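PDB 7D9E: gamma-glutamyltransferase 1 Threonine peptidase. MEROPS family T03 from Pseudomonas nitroreducens, which catalyses transfer of the gamma-glutamyl group from donors such as glutathione to amino acids, as in theanine synthesis, or to water. Local coordinates for the interface of chains B and A. Sequence-based numbering; all coordinates share one arbitrary frame. Chains: chain A, Gamma-glutamyltransferase 1 Threonine peptidase. MEROPS family T03; chain B, Gamma-glutamyltransferase 1 Threonine peptidase. MEROPS family T03.

Contact 1: the interface of chains B and A. Residues chain B 94-95, 268; chain A 43, 69-72.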
loop_
_atom_site.group_PDB
_atom_site.type_symbol
_atom_site.label_atom_id
_atom_site.label_comp_id
_atom_site.label_asym_id
_atom_site.label_seq_id
_atom_site.Cartn_x
_atom_site.Cartn_y
_atom_site.Cartn_z
ATOM N N ARG B 94 -0.688 -0.435 10.812
ATOM C CA ARG B 94 -1.831 0.289 10.290
ATOM C C ARG B 94 -2.428 1.182 11.369
ATOM O O ARG B 94 -2.418 0.852 12.558
ATOM C CB ARG B 94 -2.870 -0.758 9.857
ATOM C CG ARG B 94 -4.182 -0.278 9.240
ATOM C CD ARG B 94 -4.016 0.414 7.953
ATOM N NE ARG B 94 -5.248 0.346 7.140
ATOM C CZ ARG B 94 -5.372 0.958 5.972
ATOM N NH1 ARG B 94 -4.359 1.649 5.512
ATOM N NH2 ARG B 94 -6.508 0.898 5.287
ATOM N N GLU B 95 -2.928 2.334 10.943
ATOM C CA GLU B 95 -3.576 3.216 11.903
ATOM C C GLU B 95 -4.807 2.561 12.511
ATOM O O GLU B 95 -5.429 1.671 11.934
ATOM C CB GLU B 95 -4.026 4.484 11.193
ATOM C CG GLU B 95 -2.912 5.298 10.592
ATOM C CD GLU B 95 -2.786 5.063 9.095
ATOM O OE1 GLU B 95 -2.798 3.879 8.684
ATOM O OE2 GLU B 95 -2.729 6.050 8.317
ATOM N N PRO B 268 -5.488 -7.010 8.584
ATOM C CA PRO B 268 -6.513 -6.182 7.950
ATOM C C PRO B 268 -6.267 -5.751 6.509
ATOM O O PRO B 268 -7.015 -4.902 6.016
ATOM C CB PRO B 268 -6.547 -4.956 8.869
ATOM C CG PRO B 268 -5.138 -4.807 9.278
ATOM C CD PRO B 268 -4.664 -6.223 9.528
ATOM N N ASP A 43 -10.913 4.688 4.605
ATOM C CA ASP A 43 -10.887 3.281 4.240
ATOM C C ASP A 43 -11.908 2.445 5.012
ATOM O O ASP A 43 -12.159 1.300 4.619
ATOM C CB ASP A 43 -9.483 2.752 4.450
ATOM C CG ASP A 43 -8.560 3.034 3.270
ATOM O OD1 ASP A 43 -9.015 3.581 2.219
ATOM O OD2 ASP A 43 -7.356 2.748 3.394
ATOM N N ARG A 69 -8.634 -1.240 13.091
ATOM C CA ARG A 69 -7.876 -0.990 11.882
ATOM C C ARG A 69 -8.820 -1.049 10.694
ATOM O O ARG A 69 -9.643 -1.962 10.580
ATOM C CB ARG A 69 -6.755 -2.013 11.722
ATOM C CG ARG A 69 -5.676 -1.823 12.755
ATOM C CD ARG A 69 -4.850 -3.079 12.944
ATOM N NE ARG A 69 -3.454 -2.784 13.253
ATOM C CZ ARG A 69 -2.997 -2.514 14.474
ATOM N NH1 ARG A 69 -3.814 -2.474 15.511
ATOM N NH2 ARG A 69 -1.708 -2.281 14.643
ATOM N N MET A 70 -8.723 -0.057 9.841
ATOM C CA MET A 70 -9.505 0.001 8.618
ATOM C C MET A 70 -8.942 -0.904 7.541
ATOM O O MET A 70 -7.726 -1.057 7.394
ATOM C CB MET A 70 -9.686 1.484 8.266
ATOM C CG MET A 70 -8.485 2.321 7.853
ATOM S SD MET A 70 -7.298 2.631 9.215
ATOM C CE MET A 70 -8.173 3.695 10.350
ATOM N N LEU A 71 -9.846 -1.592 6.845
ATOM C CA LEU A 71 -9.442 -2.525 5.793
ATOM C C LEU A 71 -8.555 -1.832 4.769
ATOM O O LEU A 71 -8.810 -0.703 4.365
ATOM C CB LEU A 71 -10.682 -3.086 5.093
ATOM C CG LEU A 71 -10.438 -4.229 4.097
ATOM C CD1 LEU A 71 -9.994 -5.478 4.817
ATOM C CD2 LEU A 71 -11.686 -4.507 3.293
ATOM N N SER A 72 -7.516 -2.529 4.334
ATOM C CA SER A 72 -6.558 -1.999 3.376
ATOM C C SER A 72 -6.515 -2.896 2.152
ATOM O O SER A 72 -6.991 -4.036 2.169
ATOM C CB SER A 72 -5.189 -1.948 4.033
ATOM O OG SER A 72 -4.216 -1.393 3.177
#
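The guanidinium of B:Arg94 grips the backbone carbonyl of A:Met70 side-on with two nitrogens. NE supplies the straighter bond, 2.9 Å to A:Met70 O with 156° at the hydrogen. NH2 reaches A:Met70 O at 3.1 Å from the same face of the carbonyl but far above its plane, which makes it the poorer half of the fork. NH2 also forms a salt bridge of 2.8 Å to A:Asp43 OD2, met on the anti side of the carboxylate, and a weak bond to A:Leu71 O. These acceptors fix the rotation of the group, while A:Ser72 CB lies over one face, 3.5 Å from B:Arg94 CZ. The arginine chain reaches this far by setting CG opposite the backbone N (chi1 -179°) and bending at chi2, and it slides antiparallel past A:Arg69. In the next shell B:Pro268 O accepts from A:Ser72 N at 3.0 Å, holding the segment that follows A:Met70; B:Pro268 CG packs 4.0 Å from A:Arg69 CB. Methionine at B:Arg94 would probably leave A:Asp43 without its cationic mate across the interface and the A:Met70 carbonyl without this double grip. A:Asp43 and A:Ser72 are glutamate-binding residues, so their ties to B:Arg94 and B:Pro268 bear directly on the substrate site. The contact thus probably lets the large subunit help shape the gamma-glutamyl pocket of the small one.

Contact 2: the interface of chains B and A. Residues chain B 178, 184, 188; chain A 24, 27, 29, 36.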
loop_
_atom_site.group_PDB
_atom_site.type_symbol
_atom_site.label_atom_id
_atom_site.label_comp_id
_atom_site.label_asym_id
_atom_site.label_seq_id
_atom_site.Cartn_x
_atom_site.Cartn_y
_atom_site.Cartn_z
ATOM N N PHE B 178 -8.005 20.192 -0.756
ATOM C CA PHE B 178 -7.977 20.844 0.550
ATOM C C PHE B 178 -8.659 22.211 0.516
ATOM O O PHE B 178 -9.156 22.677 1.543
ATOM C CB PHE B 178 -6.538 20.969 1.078
ATOM C CG PHE B 178 -5.803 19.662 1.185
ATOM C CD1 PHE B 178 -6.478 18.492 1.463
ATOM C CD2 PHE B 178 -4.408 19.612 1.026
ATOM C CE1 PHE B 178 -5.785 17.290 1.559
ATOM C CE2 PHE B 178 -3.725 18.432 1.132
ATOM C CZ PHE B 178 -4.404 17.285 1.407
ATOM N N PHE B 184 -2.130 23.135 5.070
ATOM C CA PHE B 184 -1.205 22.502 4.140
ATOM C C PHE B 184 -0.320 23.518 3.438
ATOM O O PHE B 184 0.897 23.326 3.328
ATOM C CB PHE B 184 -2.011 21.726 3.099
ATOM C CG PHE B 184 -1.166 21.011 2.085
ATOM C CD1 PHE B 184 -0.402 19.922 2.448
ATOM C CD2 PHE B 184 -1.163 21.411 0.755
ATOM C CE1 PHE B 184 0.362 19.238 1.511
ATOM C CE2 PHE B 184 -0.399 20.731 -0.182
ATOM C CZ PHE B 184 0.362 19.645 0.192
ATOM N N PHE B 188 3.768 23.327 2.809
ATOM C CA PHE B 188 4.145 22.738 1.523
ATOM C C PHE B 188 3.955 23.712 0.376
ATOM O O PHE B 188 4.152 23.343 -0.788
ATOM C CB PHE B 188 3.395 21.420 1.337
ATOM C CG PHE B 188 3.857 20.377 2.290
ATOM C CD1 PHE B 188 3.315 20.284 3.561
ATOM C CD2 PHE B 188 4.895 19.517 1.956
ATOM C CE1 PHE B 188 3.774 19.340 4.465
ATOM C CE2 PHE B 188 5.357 18.591 2.857
ATOM C CZ PHE B 188 4.809 18.493 4.119
ATOM N N PHE A 24 -0.723 13.323 0.263
ATOM C CA PHE A 24 -0.597 14.353 1.285
ATOM C C PHE A 24 -1.653 14.214 2.376
ATOM O O PHE A 24 -1.813 15.124 3.208
ATOM C CB PHE A 24 -0.560 15.746 0.660
ATOM C CG PHE A 24 0.631 15.971 -0.255
ATOM C CD1 PHE A 24 1.877 16.300 0.278
ATOM C CD2 PHE A 24 0.504 15.860 -1.629
ATOM C CE1 PHE A 24 2.963 16.522 -0.570
ATOM C CE2 PHE A 24 1.584 16.083 -2.464
ATOM C CZ PHE A 24 2.798 16.431 -1.934
ATOM N N GLY A 27 -4.153 16.704 4.713
ATOM C CA GLY A 27 -3.768 18.082 4.540
ATOM C C GLY A 27 -3.432 18.822 5.811
ATOM O O GLY A 27 -3.061 19.998 5.735
ATOM N N VAL A 29 -1.031 19.583 8.804
ATOM C CA VAL A 29 0.335 19.506 9.298
ATOM C C VAL A 29 0.335 19.793 10.789
ATOM O O VAL A 29 -0.317 20.734 11.252
ATOM C CB VAL A 29 1.252 20.501 8.571
ATOM C CG1 VAL A 29 2.689 20.316 9.034
ATOM C CG2 VAL A 29 1.121 20.299 7.079
ATOM N N LEU A 36 2.675 15.603 8.072
ATOM C CA LEU A 36 1.277 15.500 7.679
ATOM C C LEU A 36 0.591 14.360 8.414
ATOM O O LEU A 36 1.173 13.298 8.642
ATOM C CB LEU A 36 1.169 15.198 6.184
ATOM C CG LEU A 36 1.473 16.428 5.333
ATOM C CD1 LEU A 36 1.991 16.039 3.963
ATOM C CD2 LEU A 36 0.232 17.329 5.259
#
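A:Gly27 CA rests on one face of the B:Phe178 ring, 3.5 Å from the ring centroid, in a CH-pi contact offset toward the rim. The edge of that ring meets B:Phe184 CD2 within its own chain. B:Phe184 is covered on both faces: B:Phe188 CB lies over one, and B:Phe178 CE2 over the other. Across the interface, B:Phe184 presents its far edge to a face of A:Phe24; the planes stand 67° apart and B:Phe184 CE1 comes 3.5 Å from A:Phe24 CD1. The B:Phe184 side chain leaves CA pointing away from its own N and alongside its carbonyl carbon (chi1 -179°), which directs the ring toward A:Phe24. A:Leu36 forks between these rings. Its CD2 sits at the edge of B:Phe184, 3.9 Å from B:Phe184 CD1, while A:Leu36 CD1 touches the edge of A:Phe24 and lies 3.7 Å from B:Phe188 CZ. A:Val29 CG2 meets the edge of B:Phe188 in the ring plane, 3.8 Å from B:Phe188 CE1. Alanine at B:Phe178 is likely to leave A:Gly27 without its aromatic platform and B:Phe184 uncovered on one face, freer to tilt away from A:Phe24. A:Gly27 has a positive phi (79°), and its lack of a side chain lets CA approach the ring directly. The contact is a hydrophobic seam in which helices 165-178 and 184-188 of the large subunit meet small-subunit loops, probably steadying the segment near the catalytic centre.

Contact 3: the interface of chains B and A. Residues chain B 106, 118-119; chain A 21, 39, 41-42, 46, 53.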
loop_
_atom_site.group_PDB
_atom_site.type_symbol
_atom_site.label_atom_id
_atom_site.label_comp_id
_atom_site.label_asym_id
_atom_site.label_seq_id
_atom_site.Cartn_x
_atom_site.Cartn_y
_atom_site.Cartn_z
ATOM N N TYR B 106 -19.304 10.334 10.099
ATOM C CA TYR B 106 -19.182 11.070 8.846
ATOM C C TYR B 106 -20.531 11.343 8.186
ATOM O O TYR B 106 -20.563 11.802 7.039
ATOM C CB TYR B 106 -18.224 10.353 7.897
ATOM C CG TYR B 106 -16.825 10.243 8.451
ATOM C CD1 TYR B 106 -16.095 11.374 8.783
ATOM C CD2 TYR B 106 -16.240 9.005 8.662
ATOM C CE1 TYR B 106 -14.814 11.278 9.276
ATOM C CE2 TYR B 106 -14.969 8.896 9.185
ATOM C CZ TYR B 106 -14.268 10.030 9.503
ATOM O OH TYR B 106 -12.997 9.915 10.018
ATOM N N SER B 118 -14.183 12.612 5.720
ATOM C CA SER B 118 -13.264 11.514 5.998
ATOM C C SER B 118 -11.981 11.618 5.186
ATOM O O SER B 118 -11.136 10.720 5.263
ATOM C CB SER B 118 -13.974 10.189 5.711
ATOM O OG SER B 118 -14.312 10.087 4.335
ATOM N N LEU B 119 -11.806 12.701 4.414
ATOM C CA LEU B 119 -10.601 12.855 3.607
ATOM C C LEU B 119 -9.784 14.095 3.912
ATOM O O LEU B 119 -8.568 14.092 3.683
ATOM C CB LEU B 119 -10.964 12.892 2.119
ATOM C CG LEU B 119 -11.411 11.567 1.502
ATOM C CD1 LEU B 119 -11.907 11.837 0.091
ATOM C CD2 LEU B 119 -10.274 10.582 1.497
ATOM N N ASN A 21 -2.826 7.516 2.952
ATOM C CA ASN A 21 -4.047 7.254 2.197
ATOM C C ASN A 21 -4.007 8.129 0.927
ATOM O O ASN A 21 -3.234 7.831 -0.005
ATOM C CB ASN A 21 -5.342 7.375 2.973
ATOM C CG ASN A 21 -6.530 6.937 2.137
ATOM O OD1 ASN A 21 -6.346 6.204 1.141
ATOM N ND2 ASN A 21 -7.722 7.382 2.492
ATOM N N ASP A 39 -5.280 10.554 6.151
ATOM C CA ASP A 39 -6.747 10.495 6.074
ATOM C C ASP A 39 -7.219 9.057 5.900
ATOM O O ASP A 39 -8.095 8.778 5.069
ATOM C CB ASP A 39 -7.364 11.459 5.039
ATOM C CG ASP A 39 -6.862 11.281 3.590
ATOM O OD1 ASP A 39 -6.044 10.399 3.344
ATOM O OD2 ASP A 39 -7.283 12.106 2.724
ATOM N N MET A 41 -9.049 7.230 7.697
ATOM C CA MET A 41 -10.401 6.903 8.142
ATOM C C MET A 41 -11.328 6.627 6.961
ATOM O O MET A 41 -12.328 5.911 7.108
ATOM C CB MET A 41 -10.985 8.038 9.058
ATOM C CG MET A 41 -10.134 8.126 10.357
ATOM S SD MET A 41 -10.429 6.657 11.489
ATOM C CE MET A 41 -12.170 6.989 11.858
ATOM N N ASP A 42 -11.014 7.157 5.778
ATOM C CA ASP A 42 -11.879 6.938 4.627
ATOM C C ASP A 42 -11.851 5.493 4.137
ATOM O O ASP A 42 -12.691 5.105 3.317
ATOM C CB ASP A 42 -11.512 7.872 3.473
ATOM C CG ASP A 42 -12.529 7.813 2.350
ATOM O OD1 ASP A 42 -13.686 8.222 2.586
ATOM O OD2 ASP A 42 -12.191 7.388 1.219
ATOM N N SER A 46 -18.165 4.105 5.601
ATOM C CA SER A 46 -18.829 5.194 6.312
ATOM C C SER A 46 -20.330 4.976 6.415
ATOM O O SER A 46 -20.979 5.554 7.293
ATOM C CB SER A 46 -18.601 6.519 5.574
ATOM O OG SER A 46 -17.229 6.861 5.508
ATOM N N ALA A 53 -13.357 6.606 -1.548
ATOM C CA ALA A 53 -12.604 7.320 -2.572
ATOM C C ALA A 53 -12.078 6.401 -3.667
ATOM O O ALA A 53 -11.843 6.868 -4.788
ATOM C CB ALA A 53 -11.434 8.063 -1.909
HETATM O O HOH W 1 -19.752 7.444 9.276
HETATM O O HOH W 2 -16.872 9.103 4.515
#
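The hydroxyl of B:Ser118 donates a short hydrogen bond to the carboxylate of A:Asp42, 2.6 Å from B:Ser118 OG to A:Asp42 OD1, meeting the oxygen on its anti side and 24° out of the carboxylate plane. The serine OG lies between its backbone N and carbonyl carbon (chi1 63°), and from there it also contacts water 2 at 2.7 Å; that water continues to A:Ser46 OG. Within the small subunit, the other carboxylate oxygen is held by A:Ala53, whose N donates to the syn lone pair of A:Asp42 OD2 at 3.1 Å. Bonds at both oxygens should therefore resist rotation of the carboxylate. B:Leu119 packs beside it, with CD2 3.6 Å from A:Asp42 CB. The neighbouring approach of B:Leu119 O to A:Asp39 OD2 is doubtful as a bond, because both are acceptors unless the acid carries a proton, which is not seen. Further out, B:Tyr106 crosses A:Met41 at about a right angle; within its own chain, B:Ser118 CB sits over the centre of the tyrosine ring. The backbone N of B:Tyr106 reaches water 1, which links it to A:Ser46 O. In the second shell A:Asn21 ND2 donates to A:Asp39 O at 3.0 Å, joining a glutamate-binding side chain to the patch. Together the direct bond, the packed leucine and the water bridges fasten the 3-10 helix 40-43 to the large subunit, and probably help fix the nearby glutamate-binding residues.

Contact 4: the interface of chains B and A. Residues chain B 257, 261-263; chain A 77-79, 105.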
loop_
_atom_site.group_PDB
_atom_site.type_symbol
_atom_site.label_atom_id
_atom_site.label_comp_id
_atom_site.label_asym_id
_atom_site.label_seq_id
_atom_site.Cartn_x
_atom_site.Cartn_y
_atom_site.Cartn_z
ATOM N N TRP B 257 1.921 -22.025 -5.200
ATOM C CA TRP B 257 1.527 -22.462 -6.534
ATOM C C TRP B 257 2.793 -22.750 -7.331
ATOM O O TRP B 257 3.799 -22.052 -7.173
ATOM C CB TRP B 257 0.680 -21.380 -7.235
ATOM C CG TRP B 257 1.442 -20.310 -7.927
ATOM C CD1 TRP B 257 1.576 -20.176 -9.277
ATOM C CD2 TRP B 257 2.204 -19.246 -7.346
ATOM N NE1 TRP B 257 2.351 -19.097 -9.565
ATOM C CE2 TRP B 257 2.755 -18.505 -8.403
ATOM C CE3 TRP B 257 2.458 -18.835 -6.035
ATOM C CZ2 TRP B 257 3.562 -17.388 -8.196
ATOM C CZ3 TRP B 257 3.265 -17.737 -5.828
ATOM C CH2 TRP B 257 3.807 -17.018 -6.908
ATOM N N THR B 261 6.260 -20.097 -3.155
ATOM C CA THR B 261 5.525 -19.712 -1.959
ATOM C C THR B 261 5.511 -18.194 -1.872
ATOM O O THR B 261 6.573 -17.574 -1.739
ATOM C CB THR B 261 6.158 -20.303 -0.698
ATOM O OG1 THR B 261 6.183 -21.730 -0.824
ATOM C CG2 THR B 261 5.351 -19.885 0.528
ATOM N N LEU B 262 4.320 -17.606 -1.979
ATOM C CA LEU B 262 4.118 -16.172 -1.837
ATOM C C LEU B 262 3.701 -15.862 -0.403
ATOM O O LEU B 262 2.736 -16.438 0.102
ATOM C CB LEU B 262 3.017 -15.683 -2.787
ATOM C CG LEU B 262 2.408 -14.287 -2.601
ATOM C CD1 LEU B 262 3.441 -13.170 -2.700
ATOM C CD2 LEU B 262 1.256 -14.102 -3.604
ATOM N N TYR B 263 4.410 -14.932 0.233
ATOM C CA TYR B 263 4.049 -14.405 1.534
ATOM C C TYR B 263 3.585 -12.977 1.333
ATOM O O TYR B 263 4.269 -12.174 0.679
ATOM C CB TYR B 263 5.262 -14.400 2.450
ATOM C CG TYR B 263 5.713 -15.780 2.801
ATOM C CD1 TYR B 263 4.971 -16.587 3.662
ATOM C CD2 TYR B 263 6.877 -16.304 2.260
ATOM C CE1 TYR B 263 5.393 -17.859 3.990
ATOM C CE2 TYR B 263 7.301 -17.582 2.567
ATOM C CZ TYR B 263 6.560 -18.360 3.429
ATOM O OH TYR B 263 6.991 -19.632 3.746
ATOM N N SER A 77 4.736 -7.941 -0.643
ATOM C CA SER A 77 4.828 -9.359 -0.927
ATOM C C SER A 77 6.266 -9.802 -1.137
ATOM O O SER A 77 7.114 -9.047 -1.623
ATOM C CB SER A 77 4.060 -9.627 -2.237
ATOM O OG SER A 77 2.653 -9.412 -2.087
ATOM N N ILE A 78 6.504 -11.067 -0.795
ATOM C CA ILE A 78 7.776 -11.742 -1.020
ATOM C C ILE A 78 7.463 -13.137 -1.549
ATOM O O ILE A 78 6.754 -13.912 -0.900
ATOM C CB ILE A 78 8.627 -11.847 0.259
ATOM C CG1 ILE A 78 8.868 -10.454 0.847
ATOM C CG2 ILE A 78 9.951 -12.582 -0.038
ATOM C CD1 ILE A 78 9.635 -10.509 2.168
ATOM N N VAL A 79 7.997 -13.467 -2.719
ATOM C CA VAL A 79 7.904 -14.819 -3.241
ATOM C C VAL A 79 9.204 -15.537 -2.931
ATOM O O VAL A 79 10.297 -14.970 -3.093
ATOM C CB VAL A 79 7.642 -14.859 -4.762
ATOM C CG1 VAL A 79 7.363 -16.284 -5.199
ATOM C CG2 VAL A 79 6.503 -13.943 -5.117
ATOM N N LEU A 105 2.777 -10.721 -11.246
ATOM C CA LEU A 105 3.089 -12.131 -11.008
ATOM C C LEU A 105 2.757 -12.975 -12.231
ATOM O O LEU A 105 3.520 -13.882 -12.601
ATOM C CB LEU A 105 2.331 -12.643 -9.781
ATOM C CG LEU A 105 2.766 -12.044 -8.451
ATOM C CD1 LEU A 105 1.780 -12.487 -7.361
ATOM C CD2 LEU A 105 4.167 -12.465 -8.078
#
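Strands 260-264 of chain B and 77-81 of chain A continue a sheet across the subunit boundary through antiparallel bridges, B:Leu262 with A:Val79 and B:Tyr263 with A:Ile78, the latter pair bonded both ways, B:Tyr263 N to A:Ile78 O at 2.8 Å (176° at the hydrogen) and A:Ile78 N to B:Tyr263 O at 2.9 Å. From this strand the side chain of B:Leu262 swings CG toward chain A, nearly opposite its own N (chi1 166°). The branch at CG, turned by chi2 (59°), then sends the two methyls to different neighbours. CD1 of B:Leu262 lies against A:Ser77, 3.6 Å from A:Ser77 CB, and also 4.0 Å from A:Val79 CG2. B:Leu262 CD2 turns instead toward helix 97-109, where it comes 4.1 Å from A:Leu105 CD1. The strand is thus tied to the small subunit by backbone bonds and, through this branched side chain, reaches helix 97-109. B:Trp257, from the preceding strand 253-257, adds the rim of its six-membered ring: B:Trp257 CH2 is 4.0 Å from A:Val79 CG1, the two side chains crossing at about a right angle. A:Val79 therefore divides its methyls, CG1 to the tryptophan and CG2 to the leucine. B:Tyr263 directs its ring to the opposite side of the sheet from B:Leu262. The tyrosine still touches the bonded carbonyl with its first side-chain carbon, B:Tyr263 CB lying 3.7 Å from A:Ile78 O.

Contact 1 and contact 3 are neighbours, their C-alpha centres about 11 Å apart, and share the 3-10 helix 40-43: A:Asp43 serves the first, A:Met41 and A:Asp42 the second. Contact 2 lies about 15 Å from contact 3 and 21 Å from contact 1. The centres of contacts 1, 2 and 3 are about 11, 14 and 13 Å from the nucleophile A:Thr1, so large-subunit residues probably help hold the surroundings of the catalytic residue. Contact 4 is more remote, about 22 Å from contact 1 and 35 Å from contact 2, and probably serves the joining of the two subunits.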